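Local coordinates for nucleoside-triphosphatase THEP1 (Aquifex aeolicus, PDB 1YE8), which hydrolyses nucleoside triphosphates (ATP, GTP, CTP, TTP and UTP) to nucleoside diphosphates and phosphate, with no kinase activity, at residues I85-L88 and E89-Y92; L145-E148 and I149-P153; I158-T161 and P162-D166. One frame throughout, in Å; residues are numbered along the deposited sequence.

Contact 1: residues I85-L88 and E89-Y92; sequences IPIL and ERAY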
loop_
_atom_site.group_PDB
_atom_site.type_symbol
_atom_site.label_atom_id
_atom_site.label_comp_id
_atom_site.label_asym_id
_atom_site.label_seq_id
_atom_site.Cartn_x
_atom_site.Cartn_y
_atom_site.Cartn_z
ATOM N N ILE A 85 -10.627 -4.718 0.864
ATOM C CA ILE A 85 -11.702 -3.732 0.935
ATOM C C ILE A 85 -12.200 -3.515 2.371
ATOM O O ILE A 85 -12.267 -2.364 2.829
ATOM C CB ILE A 85 -12.833 -4.035 -0.082
ATOM C CG1 ILE A 85 -12.258 -4.089 -1.510
ATOM C CG2 ILE A 85 -13.945 -2.972 0.032
ATOM C CD1 ILE A 85 -11.539 -2.806 -1.994
ATOM N N PRO A 86 -12.525 -4.578 3.113
ATOM C CA PRO A 86 -13.021 -4.331 4.468
ATOM C C PRO A 86 -11.972 -3.670 5.362
ATOM O O PRO A 86 -12.347 -2.794 6.146
ATOM C CB PRO A 86 -13.457 -5.710 4.972
ATOM C CG PRO A 86 -12.916 -6.690 4.019
ATOM C CD PRO A 86 -12.628 -6.002 2.730
ATOM N N ILE A 87 -10.697 -4.036 5.255
ATOM C CA ILE A 87 -9.722 -3.389 6.130
ATOM C C ILE A 87 -9.516 -1.913 5.764
ATOM O O ILE A 87 -9.356 -1.079 6.657
ATOM C CB ILE A 87 -8.385 -4.182 6.227
ATOM C CG1 ILE A 87 -7.584 -3.715 7.450
ATOM C CG2 ILE A 87 -7.532 -4.028 4.984
ATOM C CD1 ILE A 87 -8.187 -4.153 8.797
ATOM N N LEU A 88 -9.578 -1.571 4.475
ATOM C CA LEU A 88 -9.452 -0.158 4.103
ATOM C C LEU A 88 -10.696 0.644 4.452
ATOM O O LEU A 88 -10.583 1.806 4.833
ATOM C CB LEU A 88 -9.083 0.013 2.627
ATOM C CG LEU A 88 -7.645 -0.360 2.237
ATOM C CD1 LEU A 88 -7.331 0.149 0.836
ATOM C CD2 LEU A 88 -6.583 0.143 3.221
ATOM N N GLU A 89 -11.883 0.046 4.333
ATOM C CA GLU A 89 -13.101 0.763 4.726
ATOM C C GLU A 89 -13.072 1.063 6.227
ATOM O O GLU A 89 -13.429 2.160 6.669
ATOM C CB GLU A 89 -14.367 -0.025 4.366
ATOM C CG GLU A 89 -14.573 -0.192 2.866
ATOM C CD GLU A 89 -15.275 0.961 2.174
ATOM O OE1 GLU A 89 -15.419 2.044 2.768
ATOM O OE2 GLU A 89 -15.668 0.790 0.990
ATOM N N ARG A 90 -12.639 0.078 7.018
ATOM C CA ARG A 90 -12.452 0.283 8.455
ATOM C C ARG A 90 -11.393 1.355 8.729
ATOM O O ARG A 90 -11.617 2.273 9.525
ATOM C CB ARG A 90 -12.053 -1.025 9.140
ATOM C CG ARG A 90 -11.676 -0.856 10.583
ATOM C CD ARG A 90 -11.204 -2.121 11.272
ATOM N NE ARG A 90 -10.439 -1.708 12.431
ATOM C CZ ARG A 90 -9.542 -2.430 13.052
ATOM N NH1 ARG A 90 -9.297 -3.692 12.677
ATOM N NH2 ARG A 90 -8.895 -1.877 14.073
ATOM N N ALA A 91 -10.243 1.236 8.062
ATOM C CA ALA A 91 -9.156 2.200 8.261
ATOM C C ALA A 91 -9.624 3.629 7.991
ATOM O O ALA A 91 -9.338 4.524 8.768
ATOM C CB ALA A 91 -7.967 1.859 7.385
ATOM N N TYR A 92 -10.389 3.817 6.916
ATOM C CA TYR A 92 -10.886 5.138 6.529
ATOM C C TYR A 92 -11.896 5.659 7.560
ATOM O O TYR A 92 -11.791 6.822 7.991
ATOM C CB TYR A 92 -11.465 5.054 5.109
ATOM C CG TYR A 92 -11.831 6.384 4.484
ATOM C CD1 TYR A 92 -11.034 7.518 4.674
ATOM C CD2 TYR A 92 -12.961 6.500 3.678
ATOM C CE1 TYR A 92 -11.357 8.733 4.090
ATOM C CE2 TYR A 92 -13.284 7.711 3.085
ATOM C CZ TYR A 92 -12.484 8.815 3.306
ATOM O OH TYR A 92 -12.814 10.013 2.719
#
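Ile85 and Glu89 meet one turn apart on helix 77-97, which packs against the parallel sheet of a RecA-like P-loop NTPase. CG2 of Ile85 lies 4.0 Å from CG of Glu89. The two side chains run side by side and point the same way. Glu89 N donates to Ile85 O at 2.9 Å. Glu89 CG also comes close to that oxygen, 3.2 Å from Ile85 O. The chain then bends at chi2 (-85°) before it reaches the carboxylate.

Next along the helix, CD1 of Ile87 lies 4.1 Å from NH1 of Arg90. These two side chains cross obliquely. CG of Arg90 is anti to the backbone N (chi1 173°) and the chain is extended as far as NE, which carries the guanidinium well away from the backbone. Two carboxylates grip it there: Glu94 bridges to NE and Glu53 to NH1.

Under these side chains runs the regular i to i+4 ladder. Pro86 has no N-H to give to the turn before it, and the helix is kinked there. Its carbonyl still takes part, since Arg90 N donates to Pro86 O at 3.0 Å. Ala91 N donates to Ile87 O at 2.8 Å.

The inner face rests on other elements. Leu88 touches Ile103 and Ile105 of strand 102-105 and Phe118 and Leu121 of helix 116-126, and Ala91 also touches Ile103. Tyr92 OH is hydrogen-bonded to Asp128. At the base of that tyrosine, CB lies 3.4 Å from Leu88 O, the oxygen to which Tyr92 N donates at 2.9 Å.

Contact 2: residues L145-E148 and I149-P153; sequences LVKE and IRRLP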
loop_
_atom_site.group_PDB
_atom_site.type_symbol
_atom_site.label_atom_id
_atom_site.label_comp_id
_atom_site.label_asym_id
_atom_site.label_seq_id
_atom_site.Cartn_x
_atom_site.Cartn_y
_atom_site.Cartn_z
ATOM N N LEU A 145 -3.806 5.747 -12.178
ATOM C CA LEU A 145 -3.922 6.081 -10.753
ATOM C C LEU A 145 -2.544 6.173 -10.068
ATOM O O LEU A 145 -2.380 6.956 -9.154
ATOM C CB LEU A 145 -4.883 5.120 -10.015
ATOM C CG LEU A 145 -5.215 5.391 -8.536
ATOM C CD1 LEU A 145 -5.540 6.852 -8.214
ATOM C CD2 LEU A 145 -6.369 4.488 -8.107
ATOM N N VAL A 146 -1.567 5.399 -10.537
ATOM C CA VAL A 146 -0.203 5.523 -10.031
ATOM C C VAL A 146 0.331 6.931 -10.326
ATOM O O VAL A 146 0.902 7.574 -9.437
ATOM C CB VAL A 146 0.733 4.426 -10.612
ATOM C CG1 VAL A 146 2.182 4.713 -10.280
ATOM C CG2 VAL A 146 0.336 3.030 -10.087
ATOM N N LYS A 147 0.122 7.419 -11.556
ATOM C CA LYS A 147 0.557 8.773 -11.928
ATOM C C LYS A 147 -0.128 9.829 -11.066
ATOM O O LYS A 147 0.506 10.764 -10.572
ATOM C CB LYS A 147 0.271 9.041 -13.400
ATOM C CG LYS A 147 1.047 10.228 -13.986
ATOM C CD LYS A 147 0.631 10.512 -15.431
ATOM C CE LYS A 147 1.597 9.901 -16.431
ATOM N NZ LYS A 147 1.279 10.276 -17.845
ATOM N N GLU A 148 -1.433 9.645 -10.865
ATOM C CA GLU A 148 -2.247 10.536 -10.057
ATOM C C GLU A 148 -1.705 10.650 -8.629
ATOM O O GLU A 148 -1.631 11.740 -8.060
ATOM C CB GLU A 148 -3.683 10.002 -10.059
ATOM C CG GLU A 148 -4.680 10.819 -9.266
ATOM C CD GLU A 148 -6.088 10.265 -9.353
ATOM O OE1 GLU A 148 -6.500 9.841 -10.454
ATOM O OE2 GLU A 148 -6.790 10.278 -8.319
ATOM N N ILE A 149 -1.350 9.509 -8.038
ATOM C CA ILE A 149 -0.820 9.478 -6.684
ATOM C C ILE A 149 0.608 10.046 -6.621
ATOM O O ILE A 149 0.956 10.771 -5.685
ATOM C CB ILE A 149 -0.921 8.035 -6.063
ATOM C CG1 ILE A 149 -2.396 7.584 -5.951
ATOM C CG2 ILE A 149 -0.186 7.969 -4.732
ATOM C CD1 ILE A 149 -3.397 8.647 -5.500
ATOM N N ARG A 150 1.423 9.757 -7.636
ATOM C CA ARG A 150 2.776 10.301 -7.670
ATOM C C ARG A 150 2.760 11.831 -7.616
ATOM O O ARG A 150 3.611 12.435 -6.965
ATOM C CB ARG A 150 3.520 9.814 -8.909
ATOM C CG ARG A 150 5.019 10.107 -8.859
ATOM C CD ARG A 150 5.778 9.766 -10.139
ATOM N NE ARG A 150 5.410 8.442 -10.636
ATOM C CZ ARG A 150 5.746 7.288 -10.060
ATOM N NH1 ARG A 150 6.549 7.247 -8.999
ATOM N NH2 ARG A 150 5.297 6.164 -10.591
ATOM N N ARG A 151 1.770 12.436 -8.269
ATOM C CA ARG A 151 1.665 13.894 -8.292
ATOM C C ARG A 151 0.685 14.480 -7.261
ATOM O O ARG A 151 0.337 15.652 -7.335
ATOM C CB ARG A 151 1.412 14.402 -9.720
ATOM C CG ARG A 151 0.031 14.181 -10.287
ATOM C CD ARG A 151 -0.067 14.508 -11.783
ATOM N NE ARG A 151 1.219 14.366 -12.481
ATOM C CZ ARG A 151 1.390 14.510 -13.794
ATOM N NH1 ARG A 151 0.358 14.798 -14.582
ATOM N NH2 ARG A 151 2.599 14.371 -14.326
ATOM N N LEU A 152 0.272 13.688 -6.273
ATOM C CA LEU A 152 -0.674 14.157 -5.258
ATOM C C LEU A 152 -0.174 15.419 -4.551
ATOM O O LEU A 152 0.853 15.376 -3.890
ATOM C CB LEU A 152 -0.903 13.042 -4.232
ATOM C CG LEU A 152 -2.002 13.231 -3.188
ATOM C CD1 LEU A 152 -3.375 13.296 -3.849
ATOM C CD2 LEU A 152 -1.940 12.116 -2.176
ATOM N N PRO A 153 -0.877 16.552 -4.683
ATOM C CA PRO A 153 -0.448 17.779 -3.991
ATOM C C PRO A 153 -0.342 17.622 -2.472
ATOM O O PRO A 153 -1.206 16.988 -1.866
ATOM C CB PRO A 153 -1.556 18.777 -4.347
ATOM C CG PRO A 153 -2.038 18.302 -5.644
ATOM C CD PRO A 153 -2.059 16.788 -5.536
HETATM O O HOH W 1 2.859 12.123 -12.003
#
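Leu145 and Ile149 lie across one another on the buried side of helix 144-150, with CD1 of Leu145 3.9 Å from CD1 of Ile149. This is i to i+4 side-chain packing at the C-terminal end of a helix that rests on strand 2-6 and helix 116-126 of the RecA-like fold. CG1 of Ile149 stands beside its own backbone N (chi1 -62°), which directs it back over the preceding turn, 3.3 Å from Leu145 O. Ile149 also touches Met126 and Ile4. With an alanine in place of Ile149, CD1 of Leu145 would probably lose this contact, and a gap is likely to open towards Met126 and Ile4.

Val146 and Arg150 run side by side. CG1 of Val146 lies 3.5 Å from NH2 of Arg150. The arginine bends at chi3 (-47°), and its polar end meets Asp141 through NE and Pro138 O through NH2.

Lys147 and Arg151 form the outer pair. CG of Lys147 sits 4.3 Å from CZ of Arg151, over one face of the guanidinium. Arg151 is the first residue to leave the helix, yet its N still donates to Lys147 O at 3.1 Å. A water donates to the same oxygen and accepts a weak bond from Arg151 NE.

The lysine thus offers its CG methylene to the guanidinium. The charged atoms are not in contact, NZ being 5.6 Å from NH2 of Arg151. Some repulsion probably remains, so apolar CG and the shared water make this contact.

Contact 3: residues I158-T161 and P162-D166; sequences IELT and PENRD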
loop_
_atom_site.group_PDB
_atom_site.type_symbol
_atom_site.label_atom_id
_atom_site.label_comp_id
_atom_site.label_asym_id
_atom_site.label_seq_id
_atom_site.Cartn_x
_atom_site.Cartn_y
_atom_site.Cartn_z
ATOM N N ILE A 158 8.773 9.970 -1.313
ATOM C CA ILE A 158 10.090 9.439 -0.967
ATOM C C ILE A 158 10.497 8.375 -1.961
ATOM O O ILE A 158 9.780 7.389 -2.160
ATOM C CB ILE A 158 10.084 8.877 0.464
ATOM C CG1 ILE A 158 10.053 10.047 1.457
ATOM C CG2 ILE A 158 11.329 7.999 0.737
ATOM C CD1 ILE A 158 9.508 9.694 2.805
ATOM N N GLU A 159 11.643 8.586 -2.614
ATOM C CA GLU A 159 12.224 7.579 -3.496
ATOM C C GLU A 159 13.172 6.745 -2.677
ATOM O O GLU A 159 14.278 7.192 -2.317
ATOM C CB GLU A 159 12.918 8.213 -4.711
ATOM C CG GLU A 159 13.407 7.170 -5.719
ATOM C CD GLU A 159 13.637 7.701 -7.127
ATOM O OE1 GLU A 159 13.303 8.855 -7.447
ATOM O OE2 GLU A 159 14.121 6.914 -7.959
ATOM N N LEU A 160 12.738 5.535 -2.352
ATOM C CA LEU A 160 13.497 4.626 -1.491
ATOM C C LEU A 160 14.613 3.999 -2.302
ATOM O O LEU A 160 14.369 3.501 -3.407
ATOM C CB LEU A 160 12.565 3.541 -0.947
ATOM C CG LEU A 160 13.168 2.661 0.148
ATOM C CD1 LEU A 160 13.514 3.493 1.385
ATOM C CD2 LEU A 160 12.215 1.537 0.514
ATOM N N THR A 161 15.827 4.018 -1.750
ATOM C CA THR A 161 17.011 3.480 -2.440
ATOM C C THR A 161 17.864 2.657 -1.482
ATOM O O THR A 161 17.682 2.738 -0.269
ATOM C CB THR A 161 17.895 4.615 -2.992
ATOM O OG1 THR A 161 18.450 5.346 -1.888
ATOM C CG2 THR A 161 17.085 5.649 -3.782
ATOM N N PRO A 162 18.839 1.904 -2.000
ATOM C CA PRO A 162 19.774 1.206 -1.105
ATOM C C PRO A 162 20.556 2.165 -0.193
ATOM O O PRO A 162 20.962 1.748 0.898
ATOM C CB PRO A 162 20.695 0.463 -2.080
ATOM C CG PRO A 162 19.853 0.307 -3.324
ATOM C CD PRO A 162 19.124 1.621 -3.420
ATOM N N GLU A 163 20.702 3.425 -0.604
ATOM C CA GLU A 163 21.495 4.422 0.129
ATOM C C GLU A 163 20.730 5.201 1.199
ATOM O O GLU A 163 21.351 5.856 2.042
ATOM C CB GLU A 163 22.111 5.421 -0.847
ATOM C CG GLU A 163 23.173 4.819 -1.759
ATOM C CD GLU A 163 22.586 4.101 -2.966
ATOM O OE1 GLU A 163 21.413 4.345 -3.322
ATOM O OE2 GLU A 163 23.299 3.277 -3.551
ATOM N N ASN A 164 19.395 5.176 1.156
ATOM C CA ASN A 164 18.601 5.838 2.197
ATOM C C ASN A 164 17.702 4.877 2.989
ATOM O O ASN A 164 17.088 5.267 3.974
ATOM C CB ASN A 164 17.820 7.045 1.643
ATOM C CG ASN A 164 16.678 6.642 0.703
ATOM O OD1 ASN A 164 16.324 5.469 0.600
ATOM N ND2 ASN A 164 16.121 7.617 0.013
ATOM N N ARG A 165 17.644 3.628 2.526
ATOM C CA ARG A 165 16.932 2.502 3.144
ATOM C C ARG A 165 16.980 2.477 4.682
ATOM O O ARG A 165 15.953 2.313 5.356
ATOM C CB ARG A 165 17.593 1.218 2.609
ATOM C CG ARG A 165 16.838 -0.051 2.773
ATOM C CD ARG A 165 16.971 -0.936 1.571
ATOM N NE ARG A 165 18.318 -1.479 1.409
ATOM C CZ ARG A 165 18.718 -2.120 0.319
ATOM N NH1 ARG A 165 17.877 -2.290 -0.693
ATOM N NH2 ARG A 165 19.961 -2.587 0.231
ATOM N N ASP A 166 18.188 2.633 5.216
ATOM C CA ASP A 166 18.450 2.400 6.633
ATOM C C ASP A 166 18.372 3.667 7.475
ATOM O O ASP A 166 18.511 3.606 8.693
ATOM C CB ASP A 166 19.813 1.722 6.808
ATOM C CG ASP A 166 19.881 0.357 6.125
ATOM O OD1 ASP A 166 18.938 -0.451 6.297
ATOM O OD2 ASP A 166 20.836 0.008 5.400
#
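Asn164 folds its amide back onto the backbone just after strand 156-159 and bonds to it at both ends. OD1 of Asn164 accepts from Thr161 N at 2.8 Å. ND2 of Asn164 donates to Glu159 O at 3.0 Å, almost straight (163°) and close to the amide plane. CG of Asn164 stands between its backbone N and carbonyl carbon (chi1 70°), the rotation that turns the amide towards the strand end. With a donor on one side and an acceptor on the other, the amide is unlikely to flip.

Thr161 answers with its hydroxyl oxygen. OG1 of Thr161 accepts two weak bonds, one from Glu163 N and one from Asn164 N, both at 3.2 Å. The main chain closes the turn: Arg165 N donates to Thr161 O at 2.9 Å. Thr161 and Asn164 thus hold each other reciprocally, side chain to backbone in both directions.

Contacts through carbon are fewer. The methyl CD1 of Leu160 is set against the amide oxygen of Asn164, 3.5 Å from OD1. The same CD1 lies 4.0 Å from CA of Arg165.

One face of the Arg165 guanidinium lies over CA of Pro162, which is 3.8 Å above its plane. NH1 of Arg165 donates to Val11 O, in the inferred ATP-binding loop. Leu160 and Pro162 touch the side chain of Val11 as well, and the backbone of Leu160 bonds to Thr6.

The hydroxyl bonds and the Arg165 to Thr161 backbone bond together make an ST motif. It sits at the C-terminal end of an edge strand, beside the P-loop of the nucleotide site.

In the fold
From the N terminus, strand 2-6 leads into the P-loop, and the three contacts follow in series. Each is local, so none closes a long loop and none nests in or crosses another. Contact 1 lies in helix 77-97, where that helix meets strands 28-29 and 102-105 and helix 116-126. Contact 2 ends helix 144-150, and strand 156-159 comes next in the chain, with contact 3 at its far end. Contacts 1 and 3 lie on opposite sides of the chain's centre, their own centres about 29 Å apart. Contacts 2 and 3 approach to about 7 Å between nearest atoms without touching. Both reach strand 2-6: contact 2 through side chains, contact 3 through backbone bonds.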